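Local coordinates for beta-ketoacyl-[acyl-carrier-protein] synthase FabY (Pseudomonas aeruginosa, PDB 4CW4) that condenses acetyl-CoA with malonyl-acyl carrier protein to form acetoacetyl-ACP, the primer that starts fatty acid biosynthesis, at residues D586-A589 against L590-D593. Sequence-based numbering, arbitrary orientation.
Sequences DQRA and LQGD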
loop_
_atom_site.group_PDB
_atom_site.type_symbol
_atom_site.label_atom_id
_atom_site.label_comp_id
_atom_site.label_asym_id
_atom_site.label_seq_id
_atom_site.Cartn_x
_atom_site.Cartn_y
_atom_site.Cartn_z
ATOM N N ASP A 586 -20.004 -1.145 -25.966
ATOM C CA ASP A 586 -19.897 0.317 -26.052
ATOM C C ASP A 586 -21.272 0.936 -26.349
ATOM O O ASP A 586 -21.643 1.928 -25.753
ATOM C CB ASP A 586 -18.889 0.687 -27.147
ATOM C CG ASP A 586 -18.621 2.176 -27.252
ATOM O OD1 ASP A 586 -18.558 2.878 -26.213
ATOM O OD2 ASP A 586 -18.438 2.643 -28.399
ATOM N N GLN A 587 -22.031 0.342 -27.265
ATOM C CA GLN A 587 -23.371 0.840 -27.579
ATOM C C GLN A 587 -24.288 0.790 -26.375
ATOM O O GLN A 587 -25.066 1.717 -26.147
ATOM C CB GLN A 587 -23.979 0.006 -28.701
ATOM C CG GLN A 587 -23.377 0.288 -30.064
ATOM C CD GLN A 587 -23.996 1.497 -30.701
ATOM O OE1 GLN A 587 -25.161 1.475 -31.138
ATOM N NE2 GLN A 587 -23.239 2.573 -30.746
ATOM N N ARG A 588 -24.227 -0.287 -25.593
ATOM C CA ARG A 588 -25.073 -0.342 -24.411
ATOM C C ARG A 588 -24.631 0.714 -23.395
ATOM O O ARG A 588 -25.460 1.365 -22.753
ATOM C CB ARG A 588 -25.027 -1.736 -23.770
ATOM C CG ARG A 588 -25.687 -2.873 -24.595
ATOM C CD ARG A 588 -27.014 -2.494 -25.232
ATOM N NE ARG A 588 -27.981 -1.981 -24.268
ATOM C CZ ARG A 588 -28.905 -1.078 -24.545
ATOM N NH1 ARG A 588 -29.015 -0.584 -25.759
ATOM N NH2 ARG A 588 -29.719 -0.662 -23.605
ATOM N N ALA A 589 -23.321 0.863 -23.232
ATOM C CA ALA A 589 -22.776 1.808 -22.262
ATOM C C ALA A 589 -23.187 3.237 -22.603
ATOM O O ALA A 589 -23.458 4.038 -21.707
ATOM C CB ALA A 589 -21.260 1.659 -22.172
ATOM N N LEU A 590 -23.259 3.542 -23.898
ATOM C CA LEU A 590 -23.669 4.861 -24.356
ATOM C C LEU A 590 -25.086 5.146 -23.886
ATOM O O LEU A 590 -25.427 6.287 -23.579
ATOM C CB LEU A 590 -23.575 4.970 -25.884
ATOM C CG LEU A 590 -22.151 5.151 -26.400
ATOM C CD1 LEU A 590 -22.059 4.892 -27.909
ATOM C CD2 LEU A 590 -21.637 6.549 -26.059
ATOM N N GLN A 591 -25.895 4.093 -23.819
ATOM C CA GLN A 591 -27.288 4.197 -23.420
ATOM C C GLN A 591 -27.469 4.168 -21.902
ATOM O O GLN A 591 -28.592 4.260 -21.403
ATOM C CB GLN A 591 -28.092 3.065 -24.064
ATOM C CG GLN A 591 -28.301 3.230 -25.554
ATOM C CD GLN A 591 -29.489 4.095 -25.874
ATOM O OE1 GLN A 591 -30.638 3.700 -25.653
ATOM N NE2 GLN A 591 -29.227 5.293 -26.383
ATOM N N GLY A 592 -26.366 4.051 -21.167
ATOM C CA GLY A 592 -26.422 3.976 -19.723
ATOM C C GLY A 592 -26.637 2.574 -19.180
ATOM O O GLY A 592 -26.905 2.383 -17.991
ATOM N N ASP A 593 -26.497 1.581 -20.045
ATOM C CA ASP A 593 -26.705 0.191 -19.668
ATOM C C ASP A 593 -25.352 -0.449 -19.399
ATOM O O ASP A 593 -24.747 -1.034 -20.288
ATOM C CB ASP A 593 -27.435 -0.501 -20.818
ATOM C CG ASP A 593 -27.811 -1.944 -20.533
ATOM O OD1 ASP A 593 -27.626 -2.428 -19.406
ATOM O OD2 ASP A 593 -28.335 -2.594 -21.467
HETATM O O HOH W 1 -31.499 1.510 -25.138
HETATM O O HOH W 2 -30.672 1.286 -27.674
#
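The Arg-588 guanidinium carries Gln-591 CB over one face and meets Asp-593 OD2 and two waters at its edge, all three in its plane. Its grip on Asp-593 is side-on: NE, at 2.9 Å from OD2 with an N-H...O angle of 161°, forms the straighter bond of the salt bridge, and NH2, at 3.2 Å, reaches the same oxygen. OD2 is approached on its anti side, and the carboxylate plane stands 73° from the guanidinium. Bends at chi2 and chi3 turn the arginine chain toward the C-terminal end of the helix, where Asp-593 lies. On the remaining edge, NH1 and NH2 each donate to a water. CG of Leu-590 lies 3.3 Å from Asp-586 O, the oxygen that also accepts Leu-590 N; Asp-586 OD1 makes a salt bridge to Arg-23 and a hydrogen bond to His-28. Beyond Leu-590 the backbone leaves helical geometry at Gly-592 (phi 86°): Gly-592 N bonds Ala-589 O at 3.0 Å, and Asp-593 N bonds Arg-588 O at 2.9 Å. Positive phi with two bonds back into the last turn identifies a Schellman motif, here ending helix 565-590, with the Arg-588 to Asp-593 salt bridge spanning the same turn.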